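Local coordinates for protein thin, isoform D (Drosophila melanogaster, PDB 6XG7) that probably acts as a RING-type ubiquitin ligase, its six-bladed NHL beta-propeller, the part captured here, being a protein-interaction domain, at residues A[45-51]-A[299-304]; A[109-115]-A[139-145]; A[243-247]-A[259-263]. All coordinates share one frame. Residues are numbered along the deposited sequence.

Contact 1: residues A[45-51]-A[299-304]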
loop_
_atom_site.group_PDB
_atom_site.type_symbol
_atom_site.label_atom_id
_atom_site.label_comp_id
_atom_site.label_asym_id
_atom_site.label_seq_id
_atom_site.Cartn_x
_atom_site.Cartn_y
_atom_site.Cartn_z
ATOM N N PHE A 45 8.414 -2.388 -15.424
ATOM C CA PHE A 45 8.392 -1.471 -14.294
ATOM C C PHE A 45 9.797 -0.957 -14.039
ATOM O O PHE A 45 10.789 -1.608 -14.374
ATOM C CB PHE A 45 7.943 -2.144 -12.984
ATOM C CG PHE A 45 6.611 -2.839 -13.066
ATOM C CD1 PHE A 45 5.500 -2.211 -13.575
ATOM C CD2 PHE A 45 6.486 -4.140 -12.609
ATOM C CE1 PHE A 45 4.292 -2.874 -13.635
ATOM C CE2 PHE A 45 5.282 -4.799 -12.667
ATOM C CZ PHE A 45 4.188 -4.165 -13.181
ATOM N N THR A 46 9.882 0.206 -13.412
ATOM C CA THR A 46 11.152 0.691 -12.882
ATOM C C THR A 46 10.870 1.149 -11.461
ATOM O O THR A 46 10.223 2.182 -11.253
ATOM C CB THR A 46 11.788 1.776 -13.747
ATOM O OG1 THR A 46 11.910 1.310 -15.105
ATOM C CG2 THR A 46 13.177 2.081 -13.215
ATOM N N TRP A 47 11.303 0.343 -10.497
ATOM C CA TRP A 47 11.124 0.599 -9.074
ATOM C C TRP A 47 9.661 0.808 -8.707
ATOM O O TRP A 47 9.283 1.853 -8.166
ATOM C CB TRP A 47 12.036 1.728 -8.579
ATOM C CG TRP A 47 13.503 1.300 -8.747
ATOM C CD1 TRP A 47 14.143 0.276 -8.084
ATOM C CD2 TRP A 47 14.474 1.840 -9.661
ATOM N NE1 TRP A 47 15.452 0.171 -8.517
ATOM C CE2 TRP A 47 15.676 1.115 -9.482
ATOM C CE3 TRP A 47 14.451 2.879 -10.598
ATOM C CZ2 TRP A 47 16.822 1.384 -10.221
ATOM C CZ3 TRP A 47 15.593 3.145 -11.324
ATOM C CH2 TRP A 47 16.753 2.394 -11.143
ATOM N N PRO A 48 8.818 -0.181 -8.959
ATOM C CA PRO A 48 7.411 -0.080 -8.554
ATOM C C PRO A 48 7.266 -0.050 -7.040
ATOM O O PRO A 48 8.079 -0.610 -6.301
ATOM C CB PRO A 48 6.801 -1.362 -9.133
ATOM C CG PRO A 48 7.932 -2.342 -9.133
ATOM C CD PRO A 48 9.178 -1.541 -9.403
ATOM N N ARG A 49 6.198 0.603 -6.584
ATOM C CA ARG A 49 5.988 0.805 -5.154
ATOM C C ARG A 49 4.612 0.323 -4.730
ATOM O O ARG A 49 4.452 -0.850 -4.371
ATOM C CB ARG A 49 6.295 2.256 -4.772
ATOM C CG ARG A 49 7.771 2.587 -4.989
ATOM C CD ARG A 49 8.192 3.827 -4.254
ATOM N NE ARG A 49 9.515 4.305 -4.659
ATOM C CZ ARG A 49 10.649 4.124 -3.979
ATOM N NH1 ARG A 49 10.668 3.447 -2.829
ATOM N NH2 ARG A 49 11.781 4.625 -4.466
ATOM N N GLY A 50 3.615 1.205 -4.762
ATOM C CA GLY A 50 2.288 0.824 -4.342
ATOM C C GLY A 50 1.627 -0.158 -5.289
ATOM O O GLY A 50 1.916 -0.225 -6.482
ATOM N N LEU A 51 0.712 -0.929 -4.724
ATOM C CA LEU A 51 -0.069 -1.917 -5.440
ATOM C C LEU A 51 -1.499 -1.875 -4.925
ATOM O O LEU A 51 -1.736 -1.661 -3.740
ATOM C CB LEU A 51 0.538 -3.284 -5.095
ATOM C CG LEU A 51 0.239 -4.547 -5.850
ATOM C CD1 LEU A 51 0.451 -4.333 -7.332
ATOM C CD2 LEU A 51 1.164 -5.628 -5.297
ATOM N N ARG A 299 10.306 -4.251 -5.358
ATOM C CA ARG A 299 10.808 -3.065 -6.051
ATOM C C ARG A 299 12.191 -3.295 -6.653
ATOM O O ARG A 299 12.465 -2.873 -7.772
ATOM C CB ARG A 299 10.867 -1.884 -5.077
ATOM C CG ARG A 299 11.306 -0.543 -5.687
ATOM C CD ARG A 299 11.921 0.407 -4.632
ATOM N NE ARG A 299 13.147 -0.180 -4.080
ATOM C CZ ARG A 299 13.274 -0.714 -2.862
ATOM N NH1 ARG A 299 12.275 -0.701 -1.993
ATOM N NH2 ARG A 299 14.427 -1.264 -2.504
ATOM N N GLU A 300 13.087 -3.922 -5.900
ATOM C CA GLU A 300 14.472 -4.094 -6.327
ATOM C C GLU A 300 14.601 -5.049 -7.515
ATOM O O GLU A 300 15.552 -4.942 -8.301
ATOM C CB GLU A 300 15.256 -4.572 -5.106
ATOM C CG GLU A 300 16.703 -4.218 -5.037
ATOM C CD GLU A 300 16.995 -2.721 -5.079
ATOM O OE1 GLU A 300 17.910 -2.365 -5.827
ATOM O OE2 GLU A 300 16.347 -1.911 -4.369
ATOM N N ASN A 301 13.661 -5.978 -7.677
ATOM C CA ASN A 301 13.605 -6.855 -8.838
ATOM C C ASN A 301 12.616 -6.371 -9.893
ATOM O O ASN A 301 12.367 -7.077 -10.877
ATOM C CB ASN A 301 13.249 -8.273 -8.398
ATOM C CG ASN A 301 14.364 -8.933 -7.630
ATOM O OD1 ASN A 301 15.522 -8.898 -8.054
ATOM N ND2 ASN A 301 14.033 -9.524 -6.482
ATOM N N HIS A 302 12.049 -5.180 -9.709
ATOM C CA HIS A 302 11.202 -4.532 -10.709
ATOM C C HIS A 302 10.039 -5.420 -11.120
ATOM O O HIS A 302 9.693 -5.507 -12.300
ATOM C CB HIS A 302 12.014 -4.125 -11.936
ATOM C CG HIS A 302 13.183 -3.265 -11.614
ATOM N ND1 HIS A 302 13.068 -1.918 -11.364
ATOM C CD2 HIS A 302 14.496 -3.564 -11.502
ATOM C CE1 HIS A 302 14.268 -1.420 -11.117
ATOM N NE2 HIS A 302 15.151 -2.401 -11.196
ATOM N N ARG A 303 9.421 -6.088 -10.147
ATOM C CA ARG A 303 8.396 -7.058 -10.499
ATOM C C ARG A 303 7.302 -7.088 -9.443
ATOM O O ARG A 303 7.474 -6.626 -8.313
ATOM C CB ARG A 303 8.966 -8.470 -10.686
ATOM C CG ARG A 303 9.525 -9.077 -9.399
ATOM C CD ARG A 303 10.087 -10.485 -9.634
ATOM N NE ARG A 303 10.786 -10.956 -8.444
ATOM C CZ ARG A 303 11.397 -12.138 -8.358
ATOM N NH1 ARG A 303 11.348 -12.989 -9.372
ATOM N NH2 ARG A 303 12.050 -12.482 -7.268
ATOM N N VAL A 304 6.167 -7.643 -9.854
ATOM C CA VAL A 304 5.057 -7.988 -8.985
ATOM C C VAL A 304 4.922 -9.500 -9.042
ATOM O O VAL A 304 4.936 -10.086 -10.127
ATOM C CB VAL A 304 3.754 -7.309 -9.443
ATOM C CG1 VAL A 304 2.574 -7.881 -8.658
ATOM C CG2 VAL A 304 3.874 -5.788 -9.270
#
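A histidine ring takes the place of a backbone carbonyl here: the amide of W47 donates to the imidazole of H302, with N to ND1 at 3.0 Å and a nearly straight N-H...N angle of 168°. This is the seam between the last and first blades of a six-bladed NHL beta-propeller, next to the ring closure made by strand 33-36 pairing with 303-306, and it joins 299-304 to the loop that leads into innermost strand 51-54. Both partners have positive phi. W47 kinks the loop, while H302 occupies the left-handed position of a G1 beta bulge, H302 and R303 both facing D298, whose carboxylate also pairs with R303; R303 reaches G276 O as well.

The same histidine turns its ring edge onto the five-membered ring of W47, a T-shaped pair with the two ring centroids 4.3 Å apart and planes at 58°. Next to this pair, P48 packs its CD on H302 CA at 3.8 Å. Deeper still the contact is apolar: V304 CG2 lies 3.8 Å from F45 CE2 and 4.2 Å from L51 CD1, and V61 of the first blade touches F45, P48 and L51.

On the other side of W47 the chemistry is charged. R299 presses its CG on W47 CB at 3.7 Å and bridges E300, NH2 to OE2 at 2.8 Å. R49 and R299 come close, NH1 to NH1 at 4.5 Å, a crowding of like charges relieved by E284, which forms salt bridges to both. Beside the aliphatic part of R299, P48 O is buried without a hydrogen-bonding partner, with R299 CG at 3.3 Å.

Contact 2: residues A[109-115]-A[139-145]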
loop_
_atom_site.group_PDB
_atom_site.type_symbol
_atom_site.label_atom_id
_atom_site.label_comp_id
_atom_site.label_asym_id
_atom_site.label_seq_id
_atom_site.Cartn_x
_atom_site.Cartn_y
_atom_site.Cartn_z
ATOM N N ALA A 109 -1.043 8.703 -4.432
ATOM C CA ALA A 109 -0.181 9.541 -3.603
ATOM C C ALA A 109 1.005 9.974 -4.458
ATOM O O ALA A 109 1.899 9.177 -4.773
ATOM C CB ALA A 109 0.264 8.794 -2.351
ATOM N N ASP A 110 1.001 11.245 -4.842
ATOM C CA ASP A 110 1.956 11.792 -5.803
ATOM C C ASP A 110 3.128 12.367 -5.015
ATOM O O ASP A 110 3.246 13.564 -4.792
ATOM C CB ASP A 110 1.243 12.835 -6.654
ATOM C CG ASP A 110 2.040 13.286 -7.834
ATOM O OD1 ASP A 110 3.141 12.734 -8.071
ATOM O OD2 ASP A 110 1.554 14.208 -8.536
ATOM N N ARG A 111 4.025 11.465 -4.608
ATOM C CA ARG A 111 5.031 11.679 -3.573
ATOM C C ARG A 111 5.754 13.019 -3.690
ATOM O O ARG A 111 5.726 13.828 -2.754
ATOM C CB ARG A 111 6.027 10.515 -3.613
ATOM C CG ARG A 111 7.165 10.601 -2.625
ATOM C CD ARG A 111 8.174 9.472 -2.907
ATOM N NE ARG A 111 9.430 9.617 -2.170
ATOM C CZ ARG A 111 10.554 8.978 -2.478
ATOM N NH1 ARG A 111 10.594 8.155 -3.515
ATOM N NH2 ARG A 111 11.647 9.165 -1.743
ATOM N N TYR A 112 6.462 13.247 -4.807
ATOM C CA TYR A 112 7.330 14.425 -4.913
ATOM C C TYR A 112 6.580 15.688 -5.322
ATOM O O TYR A 112 7.170 16.777 -5.310
ATOM C CB TYR A 112 8.498 14.167 -5.863
ATOM C CG TYR A 112 9.645 13.330 -5.319
ATOM C CD1 TYR A 112 10.035 13.355 -3.975
ATOM C CD2 TYR A 112 10.377 12.539 -6.189
ATOM C CE1 TYR A 112 11.122 12.582 -3.520
ATOM C CE2 TYR A 112 11.442 11.783 -5.756
ATOM C CZ TYR A 112 11.807 11.800 -4.431
ATOM O OH TYR A 112 12.881 11.033 -4.065
ATOM N N ASN A 113 5.296 15.585 -5.642
ATOM C CA ASN A 113 4.446 16.755 -5.749
ATOM C C ASN A 113 3.649 17.017 -4.478
ATOM O O ASN A 113 2.879 17.978 -4.433
ATOM C CB ASN A 113 3.507 16.622 -6.946
ATOM C CG ASN A 113 4.245 16.707 -8.262
ATOM O OD1 ASN A 113 5.158 17.532 -8.437
ATOM N ND2 ASN A 113 3.857 15.869 -9.203
ATOM N N HIS A 114 3.805 16.179 -3.456
ATOM C CA HIS A 114 3.188 16.406 -2.151
ATOM C C HIS A 114 1.694 16.666 -2.284
ATOM O O HIS A 114 1.134 17.600 -1.698
ATOM C CB HIS A 114 3.908 17.507 -1.384
ATOM C CG HIS A 114 5.368 17.237 -1.259
ATOM N ND1 HIS A 114 5.902 16.469 -0.246
ATOM C CD2 HIS A 114 6.404 17.591 -2.057
ATOM C CE1 HIS A 114 7.209 16.380 -0.417
ATOM N NE2 HIS A 114 7.537 17.055 -1.507
ATOM N N ARG A 115 1.023 15.777 -3.011
ATOM C CA ARG A 115 -0.404 15.909 -3.254
ATOM C C ARG A 115 -0.994 14.530 -3.514
ATOM O O ARG A 115 -0.282 13.563 -3.794
ATOM C CB ARG A 115 -0.687 16.844 -4.443
ATOM C CG ARG A 115 -0.209 16.269 -5.761
ATOM C CD ARG A 115 -0.363 17.236 -6.929
ATOM N NE ARG A 115 0.193 16.689 -8.168
ATOM C CZ ARG A 115 0.168 17.305 -9.346
ATOM N NH1 ARG A 115 -0.443 18.473 -9.475
ATOM N NH2 ARG A 115 0.749 16.733 -10.395
ATOM N N PHE A 139 1.159 18.066 2.927
ATOM C CA PHE A 139 1.915 16.837 3.108
ATOM C C PHE A 139 3.416 17.082 3.037
ATOM O O PHE A 139 3.908 17.999 2.371
ATOM C CB PHE A 139 1.597 15.808 2.018
ATOM C CG PHE A 139 0.135 15.490 1.869
ATOM C CD1 PHE A 139 -0.482 14.660 2.772
ATOM C CD2 PHE A 139 -0.608 15.999 0.832
ATOM C CE1 PHE A 139 -1.829 14.338 2.649
ATOM C CE2 PHE A 139 -1.946 15.686 0.697
ATOM C CZ PHE A 139 -2.557 14.848 1.625
ATOM N N ASN A 140 4.150 16.182 3.673
ATOM C CA ASN A 140 5.577 16.022 3.406
ATOM C C ASN A 140 5.776 14.559 3.041
ATOM O O ASN A 140 5.983 13.710 3.910
ATOM C CB ASN A 140 6.450 16.441 4.584
ATOM C CG ASN A 140 6.709 17.929 4.618
ATOM O OD1 ASN A 140 7.197 18.506 3.653
ATOM N ND2 ASN A 140 6.409 18.552 5.749
ATOM N N TYR A 141 5.706 14.288 1.742
ATOM C CA TYR A 141 5.917 12.983 1.126
ATOM C C TYR A 141 4.756 12.049 1.443
ATOM O O TYR A 141 4.902 11.088 2.212
ATOM C CB TYR A 141 7.255 12.346 1.523
ATOM C CG TYR A 141 8.408 13.279 1.292
ATOM C CD1 TYR A 141 8.974 13.463 0.022
ATOM C CD2 TYR A 141 8.933 14.010 2.338
ATOM C CE1 TYR A 141 10.028 14.349 -0.180
ATOM C CE2 TYR A 141 9.965 14.903 2.147
ATOM C CZ TYR A 141 10.513 15.065 0.901
ATOM O OH TYR A 141 11.542 15.957 0.762
ATOM N N PRO A 142 3.585 12.294 0.867
ATOM C CA PRO A 142 2.503 11.317 1.006
ATOM C C PRO A 142 2.923 10.016 0.349
ATOM O O PRO A 142 3.494 10.005 -0.742
ATOM C CB PRO A 142 1.338 11.974 0.266
ATOM C CG PRO A 142 1.991 12.796 -0.795
ATOM C CD PRO A 142 3.281 13.300 -0.171
ATOM N N TRP A 143 2.644 8.911 1.031
ATOM C CA TRP A 143 3.153 7.615 0.614
ATOM C C TRP A 143 1.985 6.653 0.401
ATOM O O TRP A 143 1.385 6.638 -0.676
ATOM C CB TRP A 143 4.211 7.098 1.594
ATOM C CG TRP A 143 5.127 6.075 0.960
ATOM C CD1 TRP A 143 4.820 4.780 0.643
ATOM C CD2 TRP A 143 6.477 6.274 0.533
ATOM N NE1 TRP A 143 5.890 4.166 0.052
ATOM C CE2 TRP A 143 6.919 5.055 -0.027
ATOM C CE3 TRP A 143 7.353 7.357 0.566
ATOM C CZ2 TRP A 143 8.199 4.884 -0.547
ATOM C CZ3 TRP A 143 8.641 7.181 0.052
ATOM C CH2 TRP A 143 9.048 5.953 -0.482
ATOM N N GLY A 144 1.611 5.868 1.404
ATOM C CA GLY A 144 0.468 4.995 1.250
ATOM C C GLY A 144 -0.842 5.766 1.246
ATOM O O GLY A 144 -0.988 6.814 1.888
ATOM N N VAL A 145 -1.818 5.213 0.532
ATOM C CA VAL A 145 -3.165 5.763 0.472
ATOM C C VAL A 145 -4.154 4.607 0.395
ATOM O O VAL A 145 -3.890 3.575 -0.227
ATOM C CB VAL A 145 -3.302 6.767 -0.699
ATOM C CG1 VAL A 145 -3.094 6.089 -2.043
ATOM C CG2 VAL A 145 -4.630 7.491 -0.627
#
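P142 is the wedge at the centre of this contact. Its CD packs on H114 CA at 3.7 Å, its CG sits 3.8 Å from R115 N, and its CB is 4.3 Å from A109 CB. The same A109 CB is 4.3 Å from V145 CG1 and only 3.0 Å from W143 O, so a small residue fits snugly here. F139 closes the layer with its ring edge toward H114, CD2 to O at 3.5 Å, while I116 and V155 line the pocket from strands 115-119 and 153-157.

One step outward, H114 ND1 accepts the amide of Y141, N to ND1 at 3.0 Å, and the imidazole edge meets the face of the tyrosine ring in a T-shaped pair, centroids 4.6 Å apart. Y112 touches the rim of that ring, CD1 to Y141 CE1 at 3.9 Å. Nearby, W143 CZ3 lies over the face of the extended R111's guanidinium, 3.4 Å from its NE; W143 also meets H190 and Y191 edge-to-face.

At the polar edge, D110 OD2 gathers the turn of its own segment: R115 NE at 2.9 Å in a salt bridge and N113 ND2 at 2.9 Å, with Q117, farther along the strand that R115 begins, also bonding OD2. A turn between two strands of one blade, bearing on the loop and innermost strand of the next, is the blade-to-blade packing of an NHL beta-propeller.

Contact 3: residues A[243-247]-A[259-263]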
loop_
_atom_site.group_PDB
_atom_site.type_symbol
_atom_site.label_atom_id
_atom_site.label_comp_id
_atom_site.label_asym_id
_atom_site.label_seq_id
_atom_site.Cartn_x
_atom_site.Cartn_y
_atom_site.Cartn_z
ATOM N N ASP A 243 -11.379 -9.125 3.576
ATOM C CA ASP A 243 -12.724 -8.756 4.001
ATOM C C ASP A 243 -13.072 -9.235 5.400
ATOM O O ASP A 243 -13.990 -8.687 6.007
ATOM C CB ASP A 243 -13.750 -9.282 3.005
ATOM C CG ASP A 243 -13.799 -8.449 1.743
ATOM O OD1 ASP A 243 -13.565 -7.222 1.822
ATOM O OD2 ASP A 243 -14.059 -9.018 0.671
ATOM N N GLN A 244 -12.369 -10.225 5.928
ATOM C CA GLN A 244 -12.606 -10.698 7.282
ATOM C C GLN A 244 -11.631 -10.126 8.292
ATOM O O GLN A 244 -11.754 -10.415 9.485
ATOM C CB GLN A 244 -12.550 -12.219 7.330
ATOM C CG GLN A 244 -13.678 -12.850 6.537
ATOM C CD GLN A 244 -13.595 -14.344 6.534
ATOM O OE1 GLN A 244 -12.922 -14.934 5.691
ATOM N NE2 GLN A 244 -14.258 -14.975 7.488
ATOM N N GLY A 245 -10.659 -9.350 7.850
ATOM C CA GLY A 245 -9.734 -8.732 8.763
ATOM C C GLY A 245 -8.367 -9.365 8.854
ATOM O O GLY A 245 -7.552 -8.896 9.650
ATOM N N TYR A 246 -8.076 -10.400 8.067
ATOM C CA TYR A 246 -6.711 -10.918 8.020
ATOM C C TYR A 246 -5.798 -9.808 7.510
ATOM O O TYR A 246 -6.169 -9.038 6.620
ATOM C CB TYR A 246 -6.605 -12.148 7.111
ATOM C CG TYR A 246 -7.235 -13.409 7.668
ATOM C CD1 TYR A 246 -8.572 -13.692 7.451
ATOM C CD2 TYR A 246 -6.494 -14.322 8.399
ATOM C CE1 TYR A 246 -9.158 -14.847 7.954
ATOM C CE2 TYR A 246 -7.072 -15.462 8.911
ATOM C CZ TYR A 246 -8.406 -15.723 8.682
ATOM O OH TYR A 246 -8.984 -16.869 9.182
ATOM N N ILE A 247 -4.599 -9.731 8.083
ATOM C CA ILE A 247 -3.649 -8.655 7.820
ATOM C C ILE A 247 -2.404 -9.233 7.159
ATOM O O ILE A 247 -1.869 -10.253 7.611
ATOM C CB ILE A 247 -3.269 -7.906 9.110
ATOM C CG1 ILE A 247 -4.513 -7.291 9.759
ATOM C CG2 ILE A 247 -2.249 -6.818 8.832
ATOM C CD1 ILE A 247 -4.279 -6.739 11.165
ATOM N N ILE A 259 1.411 -13.038 7.427
ATOM C CA ILE A 259 -0.042 -12.997 7.491
ATOM C C ILE A 259 -0.442 -13.167 8.943
ATOM O O ILE A 259 0.105 -14.027 9.643
ATOM C CB ILE A 259 -0.673 -14.122 6.646
ATOM C CG1 ILE A 259 -0.065 -14.139 5.241
ATOM C CG2 ILE A 259 -2.204 -13.964 6.608
ATOM C CD1 ILE A 259 -0.588 -15.300 4.365
ATOM N N PHE A 260 -1.418 -12.367 9.382
ATOM C CA PHE A 260 -1.927 -12.383 10.745
ATOM C C PHE A 260 -3.425 -12.622 10.718
ATOM O O PHE A 260 -4.121 -12.152 9.808
ATOM C CB PHE A 260 -1.631 -11.044 11.436
ATOM C CG PHE A 260 -0.167 -10.781 11.558
ATOM C CD1 PHE A 260 0.536 -10.223 10.501
ATOM C CD2 PHE A 260 0.524 -11.162 12.698
ATOM C CE1 PHE A 260 1.892 -10.030 10.584
ATOM C CE2 PHE A 260 1.886 -10.982 12.784
ATOM C CZ PHE A 260 2.577 -10.421 11.719
ATOM N N ASN A 261 -3.909 -13.363 11.714
ATOM C CA ASN A 261 -5.333 -13.482 11.934
ATOM C C ASN A 261 -5.910 -12.115 12.289
ATOM O O ASN A 261 -5.169 -11.206 12.663
ATOM C CB ASN A 261 -5.581 -14.453 13.078
ATOM C CG ASN A 261 -5.048 -15.830 12.779
ATOM O OD1 ASN A 261 -5.482 -16.472 11.822
ATOM N ND2 ASN A 261 -4.090 -16.291 13.582
ATOM N N PRO A 262 -7.235 -11.947 12.192
ATOM C CA PRO A 262 -7.809 -10.620 12.467
ATOM C C PRO A 262 -7.507 -10.104 13.860
ATOM O O PRO A 262 -7.428 -8.883 14.043
ATOM C CB PRO A 262 -9.312 -10.812 12.215
ATOM C CG PRO A 262 -9.366 -11.926 11.232
ATOM C CD PRO A 262 -8.243 -12.863 11.638
ATOM N N ASP A 263 -7.294 -10.990 14.834
ATOM C CA ASP A 263 -6.944 -10.561 16.186
ATOM C C ASP A 263 -5.469 -10.189 16.345
ATOM O O ASP A 263 -5.033 -9.927 17.471
ATOM C CB ASP A 263 -7.341 -11.620 17.221
ATOM C CG ASP A 263 -6.561 -12.912 17.090
ATOM O OD1 ASP A 263 -5.573 -12.958 16.337
ATOM O OD2 ASP A 263 -6.940 -13.895 17.777
HETATM O O HOH W 1 -8.205 -7.219 11.739
HETATM O O HOH W 2 -7.942 -17.361 11.701
#
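Two backbone hydrogen bonds tie I247 to F260: I247 N to F260 O at 3.0 Å and F260 N to I247 O at 2.8 Å. They make an antiparallel hydrogen-bonded pair, the last before the two strands part. CA-H...O contacts extend it, I259 CA to I247 O at 3.3 Å and Y246 CA to F260 O at 3.4 Å.

Past this pair water takes over. One molecule donates to both G245 O (2.8 Å) and P262 O (2.9 Å); another links Y246 OH, at 2.8 Å, to N261 OD1, at 2.6 Å. The amide end of N261 also bonds S265.

The packing centres on P262. Its CD stands 3.9 Å from the centroid of the Y246 ring and 8° off the normal, a clear CH-pi contact. G245 suits the bend twice over: its phi of 103° would jam a side chain against the preceding carbonyl, and P262 fills the space a CB would need. On their shared face of the sheet, I247 CB meets F260 CB at 4.2 Å.

Within its propeller blade the contact joins the ends of the two middle strands, 247-251 and 256-260. D242 OD1 holds the amides of Q244 and Y246 in the turn after inner strand 239-241. L267 of strand 266-273 touches Y246, I259 and N261, and helix 21-26 covers the outside, Y25 meeting the Y246 ring edge-to-face.

Overall arrangement
Contacts 1 and 2 are counterparts at two seams between propeller blades: H302 matches H114, W47 matches Y141, F45 matches F139 and P48 matches P142, but R49 and L51 replace W143 and V145. They meet where R49 NH1 packs on W143 CZ2 at 3.7 Å. All three contacts are partly buried: contacts 1 and 2 have six buried residues each around an apolar interior; contact 3 has three, its centre about 16 Å from the chain's centre, against about 12 and 13 Å for theirs. Contact 3, within one blade, relies on strand hydrogen bonds and water rather than a histidine. Its blade adjoins the last through strands 266-273 and 279-288, without touching contact 1.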